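Local coordinates for protein predicted ATPase involved in replication control, Cdc46/Mcm family (Methanopyrus kandleri AV19, PDB 3F8T) that probably binds ATP and single-stranded DNA as a homologue of the MCM replicative helicases, at residues Gly52-Leu57 with Glu93-Phe98; Arg149-Arg154 with Thr171-Glu176; Asp181-Val186 with Tyr402-Ile407; Leu227-Cys232 with His261-Gly266. The protein carries 2 engineered substitutions. One frame throughout, in Å; residues are numbered along the deposited sequence.

The four contacts follow the chain from the N-terminal region to the ATPase part, a worked example of how a modular protein is joined. Contact 1 closes before contact 2 opens; their centres lie about 14 Å apart, and Arg97 of the first packs on Leu175 and His153 of the second, joining the N-terminal helical region to the OB fold. Contacts 3 and 4 form a second pair, about 10 Å between centres, with contact 4 nested in the chain loop that contact 3 closes; Pro182 probably accepts a hydrogen bond from Arg265. Here the linker and helix 396-409 are seated on the ATPase part. About 27 Å between the centres of contacts 2 and 3 separates the two pairs.

Contact 1: Gly52-Leu57 with Glu93-Phe98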
# COMPACT_ATOMS: atom_id res chain seq x y z
N GLY A 52 -32.53 -1.99 -13.78
CA GLY A 52 -31.50 -2.97 -13.48
C GLY A 52 -30.77 -2.76 -12.15
O GLY A 52 -29.97 -3.61 -11.77
N LYS A 53 -31.05 -1.65 -11.47
CA LYS A 53 -30.43 -1.32 -10.18
C LYS A 53 -30.90 -2.30 -9.10
O LYS A 53 -32.06 -2.71 -9.11
CB LYS A 53 -30.78 0.12 -9.76
CG LYS A 53 -30.13 1.23 -10.59
CD LYS A 53 -28.85 1.79 -9.95
CE LYS A 53 -28.09 2.71 -10.91
NZ LYS A 53 -27.48 1.94 -12.06
N PRO A 54 -30.00 -2.70 -8.19
CA PRO A 54 -30.41 -3.65 -7.17
C PRO A 54 -31.38 -3.02 -6.17
O PRO A 54 -31.39 -1.80 -5.99
CB PRO A 54 -29.10 -4.00 -6.46
CG PRO A 54 -28.01 -3.53 -7.39
CD PRO A 54 -28.58 -2.33 -8.05
N VAL A 55 -32.20 -3.86 -5.54
CA VAL A 55 -33.03 -3.38 -4.46
C VAL A 55 -32.10 -3.22 -3.26
O VAL A 55 -31.22 -4.04 -3.03
CB VAL A 55 -34.21 -4.34 -4.19
CG1 VAL A 55 -35.13 -3.77 -3.15
CG2 VAL A 55 -34.98 -4.57 -5.48
N VAL A 56 -32.28 -2.13 -2.51
CA VAL A 56 -31.33 -1.76 -1.46
C VAL A 56 -32.03 -1.70 -0.11
O VAL A 56 -33.09 -1.08 0.02
CB VAL A 56 -30.66 -0.38 -1.78
CG1 VAL A 56 -30.02 0.22 -0.54
CG2 VAL A 56 -29.61 -0.53 -2.87
N LEU A 57 -31.45 -2.37 0.88
CA LEU A 57 -31.90 -2.22 2.26
C LEU A 57 -30.84 -1.51 3.06
O LEU A 57 -29.76 -2.03 3.26
CB LEU A 57 -32.24 -3.58 2.90
CG LEU A 57 -32.55 -3.59 4.42
CD1 LEU A 57 -33.73 -2.68 4.80
CD2 LEU A 57 -32.81 -5.01 4.89
N GLU A 93 -32.62 -10.15 -13.47
CA GLU A 93 -31.91 -10.85 -12.40
C GLU A 93 -32.13 -10.11 -11.08
O GLU A 93 -31.83 -8.92 -10.99
CB GLU A 93 -30.41 -10.94 -12.72
CG GLU A 93 -29.62 -11.91 -11.84
CD GLU A 93 -28.14 -11.53 -11.71
OE1 GLU A 93 -27.50 -11.22 -12.74
OE2 GLU A 93 -27.62 -11.55 -10.57
N PRO A 94 -32.67 -10.80 -10.06
CA PRO A 94 -32.98 -10.13 -8.80
C PRO A 94 -31.69 -9.88 -8.03
O PRO A 94 -30.96 -10.83 -7.73
CB PRO A 94 -33.87 -11.14 -8.06
CG PRO A 94 -34.15 -12.25 -9.04
CD PRO A 94 -33.01 -12.23 -10.01
N ARG A 95 -31.39 -8.62 -7.75
CA ARG A 95 -30.20 -8.30 -6.99
C ARG A 95 -30.56 -7.47 -5.77
O ARG A 95 -31.38 -6.55 -5.84
CB ARG A 95 -29.16 -7.58 -7.86
CG ARG A 95 -28.86 -8.30 -9.17
CD ARG A 95 -27.37 -8.29 -9.53
NE ARG A 95 -26.75 -6.97 -9.65
CZ ARG A 95 -27.27 -5.89 -10.25
NH1 ARG A 95 -28.47 -5.94 -10.82
NH2 ARG A 95 -26.59 -4.76 -10.28
N VAL A 96 -29.95 -7.83 -4.65
CA VAL A 96 -30.20 -7.18 -3.37
C VAL A 96 -28.88 -6.69 -2.79
O VAL A 96 -27.87 -7.40 -2.82
CB VAL A 96 -30.94 -8.13 -2.38
CG1 VAL A 96 -30.95 -7.56 -0.97
CG2 VAL A 96 -32.37 -8.39 -2.86
N ARG A 97 -28.89 -5.47 -2.27
CA ARG A 97 -27.72 -4.90 -1.63
C ARG A 97 -28.11 -4.45 -0.23
O ARG A 97 -29.26 -4.06 0.01
CB ARG A 97 -27.18 -3.72 -2.44
CG ARG A 97 -26.70 -4.06 -3.86
CD ARG A 97 -25.42 -4.92 -3.87
NE ARG A 97 -24.94 -5.18 -5.23
CZ ARG A 97 -25.06 -6.33 -5.88
NH1 ARG A 97 -25.63 -7.38 -5.30
NH2 ARG A 97 -24.58 -6.45 -7.11
N PHE A 98 -27.16 -4.52 0.68
CA PHE A 98 -27.37 -4.00 2.02
C PHE A 98 -26.41 -2.84 2.25
O PHE A 98 -25.24 -2.89 1.84
CB PHE A 98 -27.16 -5.09 3.07
CG PHE A 98 -28.06 -6.29 2.92
CD1 PHE A 98 -27.69 -7.35 2.07
CD2 PHE A 98 -29.25 -6.39 3.64
CE1 PHE A 98 -28.51 -8.48 1.94
CE2 PHE A 98 -30.07 -7.52 3.52
CZ PHE A 98 -29.71 -8.56 2.66
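In Arg95, chi1 of -51° places CG anti to the carbonyl carbon; the chain then bends at chi2 and chi3, and the guanidinium beyond lies beside Pro54 and Gly52. Arg95 NH1 donates to Gly52 O at 2.9 Å, a fairly straight bond (164° at the hydrogen) with the oxygen close to the guanidinium plane and the donor nearly in line with the carbonyl. Over one face of the same group sits Pro54 CG, offset toward the rim and 3.4 Å from Arg95 NH2. The proline ring is shared between two arginines: Pro54 CB also meets Arg97 CG at 3.5 Å, and its CG stands over a face of the Arg97 guanidinium. An alanine in place of Arg95 would probably leave Gly52 O without this donor and strip Pro54 CG of the flat group beneath it. Beyond these loops the segments become the two-stranded parallel sheet of the MCM N-terminal domain, strands 55-58 and 96-99, linked by a largely helical crossover that includes helix 74-88, whose Leu81 and Val85 pack against Val96 and Val55. The short strands run 25° apart. Val55 N donates to Arg95 O at 2.8 Å, Val55 O accepts from Arg97 N at 2.8 Å, and Leu57 N donates to Arg97 O at 2.9 Å. Between these bonds Val96 CA makes a CA-H...O contact with Val55 O at 3.3 Å. On the face that carries Val55 and Val96, Leu57 CD2 approaches the Phe98 ring obliquely, 4.0 Å from Phe98 CE2.

Contact 2: Arg149-Arg154 with Thr171-Glu176; sequences RLHGHR and TLDALE
Arg149 meets Asp173 and Thr171 along its length and grips the carboxylate with NE and NH2. Its CB already lies 3.4 Å from Asp173 OD1, CG brushes Thr171 CG2, and CD of Arg149 is 3.5 Å from Asp173 OD1. The chain then bends (chi3 -72°), placing Arg149 NE 2.7 Å from Asp173 OD1 in a salt bridge. Arg149 CZ has Thr171 CG2 over the centre of the guanidinium face at 3.4 Å, and NH1 touches the same methyl. At the tip Arg149 NH2 donates to Asp173 OD2 at 3.1 Å. This completes a side-on, two-nitrogen grip, although the guanidinium and carboxylate planes are 36° apart. His151, on the type I' turn from Leu150 to His153, adds its NE2 to Asp173 OD1 at 2.7 Å. The two donors reach OD1 from opposite faces of the carboxylate, Arg149 on the syn side and His151 on the anti side. The turn itself is closed at Leu150 O, which accepts from both His153 N and His153 ND1. The backbones pair in parallel: Arg149 N donates to Leu172 O and Ala174 N to Arg149 O, joining strands 145-149 and 171-174 of the OB fold. An alanine at Arg149 would probably leave the buried Asp173 carboxylate without its main countercharge and take away the flat group under the Thr171 methyl. With three N-H groups directed at its two oxygens, the carboxylate is likely to stay ionised and fixed in rotation.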
# COMPACT_ATOMS: atom_id res chain seq x y z
N ARG A 149 -15.99 -15.78 -3.23
CA ARG A 149 -16.67 -16.02 -4.50
C ARG A 149 -17.15 -14.68 -5.00
O ARG A 149 -17.89 -13.98 -4.31
CB ARG A 149 -17.85 -17.00 -4.33
CG ARG A 149 -17.45 -18.46 -4.28
CD ARG A 149 -18.69 -19.38 -4.23
NE ARG A 149 -19.33 -19.30 -2.92
CZ ARG A 149 -19.08 -20.12 -1.90
NH1 ARG A 149 -18.21 -21.12 -2.04
NH2 ARG A 149 -19.70 -19.94 -0.75
N LEU A 150 -16.69 -14.30 -6.20
CA LEU A 150 -16.81 -12.92 -6.66
C LEU A 150 -18.15 -12.56 -7.30
O LEU A 150 -18.56 -11.40 -7.25
CB LEU A 150 -15.65 -12.53 -7.58
CG LEU A 150 -14.27 -12.47 -6.92
CD1 LEU A 150 -13.19 -12.42 -7.98
CD2 LEU A 150 -14.16 -11.28 -5.98
N HIS A 151 -18.81 -13.54 -7.92
CA HIS A 151 -20.13 -13.30 -8.52
C HIS A 151 -20.14 -12.09 -9.46
O HIS A 151 -21.01 -11.22 -9.36
CB HIS A 151 -21.21 -13.14 -7.44
CG HIS A 151 -21.31 -14.31 -6.50
ND1 HIS A 151 -21.68 -15.57 -6.92
CD2 HIS A 151 -21.07 -14.41 -5.17
CE1 HIS A 151 -21.67 -16.39 -5.89
NE2 HIS A 151 -21.30 -15.71 -4.82
N GLY A 152 -19.16 -12.02 -10.36
CA GLY A 152 -19.11 -10.94 -11.36
C GLY A 152 -18.41 -9.67 -10.92
O GLY A 152 -18.14 -8.79 -11.74
N HIS A 153 -18.12 -9.56 -9.62
CA HIS A 153 -17.44 -8.38 -9.10
C HIS A 153 -15.96 -8.46 -9.39
O HIS A 153 -15.34 -9.51 -9.25
CB HIS A 153 -17.68 -8.22 -7.60
CG HIS A 153 -19.12 -8.03 -7.25
ND1 HIS A 153 -19.94 -9.08 -6.91
CD2 HIS A 153 -19.89 -6.92 -7.21
CE1 HIS A 153 -21.16 -8.63 -6.66
NE2 HIS A 153 -21.15 -7.32 -6.83
N ARG A 154 -15.39 -7.34 -9.82
CA ARG A 154 -14.01 -7.33 -10.25
C ARG A 154 -13.04 -6.75 -9.22
O ARG A 154 -13.38 -5.90 -8.40
CB ARG A 154 -13.88 -6.63 -11.61
CG ARG A 154 -14.21 -7.55 -12.78
CD ARG A 154 -14.61 -6.80 -14.04
NE ARG A 154 -13.58 -5.88 -14.52
CZ ARG A 154 -12.58 -6.20 -15.36
NH1 ARG A 154 -12.46 -7.43 -15.83
NH2 ARG A 154 -11.70 -5.27 -15.72
N THR A 171 -16.36 -19.26 3.21
CA THR A 171 -16.21 -18.44 1.99
C THR A 171 -17.17 -17.24 2.04
O THR A 171 -18.34 -17.37 2.41
CB THR A 171 -16.47 -19.27 0.70
OG1 THR A 171 -15.46 -20.29 0.56
CG2 THR A 171 -16.44 -18.39 -0.56
N LEU A 172 -16.65 -16.07 1.65
CA LEU A 172 -17.47 -14.88 1.57
C LEU A 172 -18.06 -14.80 0.17
O LEU A 172 -17.31 -14.74 -0.81
CB LEU A 172 -16.63 -13.62 1.88
CG LEU A 172 -17.40 -12.29 1.94
CD1 LEU A 172 -18.32 -12.28 3.17
CD2 LEU A 172 -16.45 -11.12 1.99
N ASP A 173 -19.39 -14.82 0.08
CA ASP A 173 -20.07 -14.58 -1.18
C ASP A 173 -20.24 -13.08 -1.36
O ASP A 173 -21.09 -12.46 -0.73
CB ASP A 173 -21.43 -15.29 -1.22
CG ASP A 173 -21.29 -16.77 -1.50
OD1 ASP A 173 -20.80 -17.11 -2.60
OD2 ASP A 173 -21.66 -17.60 -0.63
N ALA A 174 -19.44 -12.51 -2.25
CA ALA A 174 -19.39 -11.08 -2.44
C ALA A 174 -20.71 -10.52 -2.98
O ALA A 174 -21.30 -11.07 -3.93
CB ALA A 174 -18.21 -10.70 -3.36
N LEU A 175 -21.16 -9.43 -2.36
CA LEU A 175 -22.30 -8.64 -2.85
C LEU A 175 -21.83 -7.34 -3.50
O LEU A 175 -22.42 -6.88 -4.47
CB LEU A 175 -23.24 -8.30 -1.69
CG LEU A 175 -24.02 -9.47 -1.09
CD1 LEU A 175 -24.61 -9.05 0.25
CD2 LEU A 175 -25.13 -9.96 -2.04
N GLU A 176 -20.78 -6.75 -2.94
CA GLU A 176 -20.13 -5.59 -3.56
C GLU A 176 -18.66 -5.49 -3.16
O GLU A 176 -18.25 -6.01 -2.13
CB GLU A 176 -20.86 -4.26 -3.27
CG GLU A 176 -21.55 -4.11 -1.93
CD GLU A 176 -22.36 -2.81 -1.82
OE1 GLU A 176 -21.77 -1.72 -1.98
OE2 GLU A 176 -23.59 -2.87 -1.56

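Contact 3: Asp181-Val186 with Tyr402-Ile407; sequences DPIPEV and YLLYAI
Apolar packing of Ile183, Pro184 and Val186 on Leu404, Tyr405 and Ile407 joins an irregular linker to the helix 396-409, in the part of the chain assigned to the MCM AAA-lid. The linker leads from strand 176-180 of the OB-type sheet to helix 190-201, so this largely buried contact seats the connection between the OB fold and the ATPase part against a helix more than 200 residues farther along the chain. Leu404 lies at the middle of it and meets all three linker residues. The Leu404 and Ile183 side chains slide past each other in opposite directions, CD2 of Leu404 3.7 Å from CD1 of Ile183. Leu404 CD1 meets Val186 CG2 at 3.8 Å, where the two side chains cross at about a right angle. Leu404 CD2 also touches Pro184 CD at 4.0 Å. Ile183 holds CG1 between the backbone N and the carbonyl carbon, the crowded position (chi1 63°), and its CD1 rests 3.6 Å from Ile407 CG2, one turn along the helix from Leu404. No direct hydrogen bond crosses between the segments. At Val186, farther along the linker, Val186 O lies near the plane of the Tyr405 ring, at its edge, 4.0 Å from Tyr405 CD1; the ring also meets Phe196 of helix 190-201, which brings a second helix into the cluster. The polar bridge is supplied by a single water, placed between the backbone of linker and helix: it donates to Pro184 O at 2.7 Å and to Leu404 O at 2.8 Å.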
# COMPACT_ATOMS: atom_id res chain seq x y z
N ASP A 181 -7.66 2.97 -1.12
CA ASP A 181 -6.26 3.43 -1.25
C ASP A 181 -5.35 2.27 -0.86
O ASP A 181 -5.77 1.43 -0.07
CB ASP A 181 -5.97 4.61 -0.31
CG ASP A 181 -6.89 5.81 -0.53
OD1 ASP A 181 -7.37 6.02 -1.67
OD2 ASP A 181 -7.13 6.56 0.46
N PRO A 182 -4.12 2.21 -1.39
CA PRO A 182 -3.22 1.11 -1.01
C PRO A 182 -2.85 1.08 0.48
O PRO A 182 -2.45 0.03 0.98
CB PRO A 182 -1.97 1.35 -1.86
CG PRO A 182 -2.45 2.20 -3.01
CD PRO A 182 -3.49 3.09 -2.39
N ILE A 183 -2.99 2.19 1.18
CA ILE A 183 -2.66 2.23 2.60
C ILE A 183 -3.87 2.64 3.45
O ILE A 183 -4.75 3.34 2.96
CB ILE A 183 -1.41 3.12 2.89
CG1 ILE A 183 -1.67 4.58 2.52
CG2 ILE A 183 -0.19 2.55 2.13
CD1 ILE A 183 -0.72 5.58 3.24
N PRO A 184 -3.94 2.15 4.70
CA PRO A 184 -5.05 2.45 5.60
C PRO A 184 -5.22 3.95 5.84
O PRO A 184 -4.23 4.68 5.93
CB PRO A 184 -4.66 1.75 6.91
CG PRO A 184 -3.71 0.69 6.50
CD PRO A 184 -2.95 1.25 5.33
N GLU A 185 -6.47 4.38 5.94
CA GLU A 185 -6.83 5.75 6.30
C GLU A 185 -6.81 5.96 7.82
O GLU A 185 -7.30 5.12 8.58
CB GLU A 185 -8.23 6.08 5.79
CG GLU A 185 -8.42 6.01 4.28
CD GLU A 185 -9.86 6.28 3.87
OE1 GLU A 185 -10.44 7.31 4.33
OE2 GLU A 185 -10.42 5.47 3.10
N VAL A 186 -6.27 7.10 8.24
CA VAL A 186 -6.29 7.52 9.62
C VAL A 186 -7.11 8.80 9.68
O VAL A 186 -6.88 9.74 8.92
CB VAL A 186 -4.84 7.77 10.14
CG1 VAL A 186 -4.81 8.74 11.30
CG2 VAL A 186 -4.17 6.46 10.54
N TYR A 402 0.89 9.16 12.15
CA TYR A 402 1.28 10.44 11.56
C TYR A 402 1.72 10.25 10.11
O TYR A 402 1.34 11.03 9.25
CB TYR A 402 2.45 11.03 12.34
CG TYR A 402 2.98 12.37 11.87
CD1 TYR A 402 2.41 13.55 12.32
CD2 TYR A 402 4.11 12.46 11.05
CE1 TYR A 402 2.90 14.78 11.93
CE2 TYR A 402 4.63 13.69 10.66
CZ TYR A 402 4.01 14.85 11.10
OH TYR A 402 4.52 16.08 10.75
N LEU A 403 2.52 9.21 9.86
CA LEU A 403 2.99 8.92 8.49
C LEU A 403 1.81 8.65 7.57
O LEU A 403 1.70 9.24 6.49
CB LEU A 403 3.93 7.72 8.49
CG LEU A 403 4.40 7.16 7.14
CD1 LEU A 403 5.16 8.20 6.30
CD2 LEU A 403 5.28 5.94 7.40
N LEU A 404 0.93 7.76 8.01
CA LEU A 404 -0.26 7.41 7.24
C LEU A 404 -1.08 8.65 6.89
O LEU A 404 -1.58 8.80 5.75
CB LEU A 404 -1.13 6.44 8.05
CG LEU A 404 -0.69 4.97 8.09
CD1 LEU A 404 -1.56 4.20 9.06
CD2 LEU A 404 -0.78 4.34 6.70
N TYR A 405 -1.24 9.50 7.90
CA TYR A 405 -1.95 10.75 7.75
C TYR A 405 -1.26 11.65 6.71
O TYR A 405 -1.89 12.13 5.74
CB TYR A 405 -2.05 11.44 9.11
CG TYR A 405 -2.85 12.71 9.10
CD1 TYR A 405 -4.24 12.69 9.02
CD2 TYR A 405 -2.21 13.95 9.16
CE1 TYR A 405 -4.97 13.88 9.00
CE2 TYR A 405 -2.93 15.13 9.14
CZ TYR A 405 -4.29 15.09 9.07
OH TYR A 405 -4.99 16.26 9.05
N ALA A 406 0.04 11.86 6.90
CA ALA A 406 0.83 12.74 6.04
C ALA A 406 0.77 12.33 4.56
O ALA A 406 0.62 13.18 3.67
CB ALA A 406 2.30 12.79 6.53
N ILE A 407 0.88 11.02 4.30
CA ILE A 407 0.86 10.47 2.93
C ILE A 407 -0.47 10.74 2.25
O ILE A 407 -0.51 11.13 1.07
CB ILE A 407 1.12 8.92 2.90
CG1 ILE A 407 2.55 8.58 3.32
CG2 ILE A 407 0.83 8.31 1.46
CD1 ILE A 407 2.75 7.06 3.56
O HOH W 1 -3.85 7.26 5.31

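Contact 4: Leu227-Cys232 with His261-Gly266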
# COMPACT_ATOMS: atom_id res chain seq x y z
N LEU A 227 12.92 9.70 5.31
CA LEU A 227 12.36 10.36 4.14
C LEU A 227 11.84 9.33 3.12
O LEU A 227 10.84 9.55 2.44
CB LEU A 227 13.38 11.34 3.53
CG LEU A 227 13.73 12.55 4.43
CD1 LEU A 227 14.94 13.26 3.90
CD2 LEU A 227 12.55 13.53 4.55
N GLN A 228 12.50 8.19 3.01
CA GLN A 228 11.93 7.11 2.18
C GLN A 228 10.48 6.73 2.59
O GLN A 228 9.60 6.61 1.74
CB GLN A 228 12.83 5.87 2.15
CG GLN A 228 12.22 4.73 1.33
CD GLN A 228 13.10 3.51 1.33
OE1 GLN A 228 13.57 3.07 2.38
NE2 GLN A 228 13.34 2.94 0.13
N LEU A 229 10.24 6.57 3.89
CA LEU A 229 8.88 6.29 4.38
C LEU A 229 7.88 7.34 3.90
O LEU A 229 6.80 7.01 3.43
CB LEU A 229 8.84 6.21 5.91
CG LEU A 229 9.43 4.90 6.49
CD1 LEU A 229 9.68 5.09 7.99
CD2 LEU A 229 8.53 3.71 6.23
N PHE A 230 8.30 8.60 3.96
CA PHE A 230 7.46 9.72 3.53
C PHE A 230 7.39 9.91 2.01
O PHE A 230 6.77 10.88 1.52
CB PHE A 230 7.91 10.99 4.26
CG PHE A 230 7.39 11.07 5.68
CD1 PHE A 230 8.10 10.47 6.73
CD2 PHE A 230 6.18 11.70 5.95
CE1 PHE A 230 7.60 10.52 8.03
CE2 PHE A 230 5.69 11.76 7.25
CZ PHE A 230 6.40 11.17 8.29
N SER A 231 7.99 8.99 1.27
CA SER A 231 7.88 9.01 -0.20
C SER A 231 6.90 7.94 -0.70
O SER A 231 6.73 7.78 -1.91
CB SER A 231 9.24 8.79 -0.84
OG SER A 231 9.58 7.42 -0.83
N CYS A 232 6.29 7.20 0.21
CA CYS A 232 5.38 6.11 -0.14
C CYS A 232 4.04 6.61 -0.70
O CYS A 232 3.04 6.65 0.00
CB CYS A 232 5.15 5.21 1.07
SG CYS A 232 6.54 4.14 1.44
N HIS A 261 7.38 -1.79 12.36
CA HIS A 261 6.98 -0.74 13.29
C HIS A 261 6.61 0.58 12.68
O HIS A 261 5.99 1.41 13.34
CB HIS A 261 8.11 -0.50 14.30
CG HIS A 261 8.50 -1.73 15.05
ND1 HIS A 261 7.60 -2.44 15.81
CD2 HIS A 261 9.68 -2.39 15.14
CE1 HIS A 261 8.21 -3.49 16.34
NE2 HIS A 261 9.47 -3.48 15.95
N LEU A 262 7.00 0.80 11.42
CA LEU A 262 6.83 2.13 10.84
C LEU A 262 6.14 2.15 9.49
O LEU A 262 5.35 3.06 9.23
CB LEU A 262 8.19 2.85 10.74
CG LEU A 262 8.72 3.33 12.09
CD1 LEU A 262 10.14 3.81 11.93
CD2 LEU A 262 7.82 4.43 12.66
N ALA A 263 6.43 1.17 8.65
CA ALA A 263 5.91 1.19 7.27
C ALA A 263 4.37 1.18 7.22
O ALA A 263 3.73 0.46 8.00
CB ALA A 263 6.49 0.03 6.46
N PRO A 264 3.77 1.98 6.30
CA PRO A 264 2.30 2.02 6.12
C PRO A 264 1.74 0.71 5.57
O PRO A 264 0.55 0.39 5.78
CB PRO A 264 2.11 3.15 5.10
CG PRO A 264 3.40 3.23 4.36
CD PRO A 264 4.46 2.91 5.39
N ARG A 265 2.63 -0.04 4.91
CA ARG A 265 2.32 -1.29 4.24
C ARG A 265 3.66 -1.83 3.74
O ARG A 265 4.59 -1.06 3.46
CB ARG A 265 1.40 -1.03 3.04
CG ARG A 265 1.16 -2.25 2.17
CD ARG A 265 -0.07 -2.05 1.29
NE ARG A 265 -0.08 -3.01 0.20
CZ ARG A 265 -0.99 -3.07 -0.77
NH1 ARG A 265 -1.99 -2.20 -0.80
NH2 ARG A 265 -0.87 -3.99 -1.73
N GLY A 266 3.80 -3.14 3.61
CA GLY A 266 5.08 -3.61 3.07
C GLY A 266 5.27 -5.10 3.16
O GLY A 266 4.44 -5.80 3.76
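Leu229 and Leu262 form the tighter half of this contact. The Leu229 side chain crosses Leu262 at about a right angle, and Leu229 CD1 rests 3.8 Å from Leu262 CB. Leu229 directs its CB toward the loop, and chi1 (-75°) sets CG anti to the carbonyl carbon. Of the two methyls beyond, CD1 meets the leucine, whereas Leu229 CD2 lies against the loop backbone, 3.8 Å from Ala263 CA. The packing is sparser toward Pro264: Leu229 CD2 is 4.2 Å from Pro264 CD, and Cys232 CB stands 4.2 Å from Pro264 CG. No hydrogen bond spans the two segments, and the touching residues are buried, so the looser side faces protein: Leu229, Cys232 and Ala263 all touch Ile303 of strand 303-307, while Leu404 of helix 396-409 packs on Pro264. At the partly exposed margin the end of the Arg265 side chain leads off from Leu229 and Cys232 to hydrogen-bond with Pro182 O and other outside residues. The other segment is braced from within: Gln228 O, near the C-terminal end of helix 219-229, accepts Ser231 N at 2.9 Å and, on a lone pair, Ser231 OG at 2.7 Å. These two bonds lie where the helix ends and the chain enters the type I turn from Leu229 to Cys232. The opposing loop carries the chain from helix 248-261 into strand 266-270, an edge strand of the five-stranded parallel sheet whose order, 5-1-4-3-2, is that of the AAA+ ATPase fold.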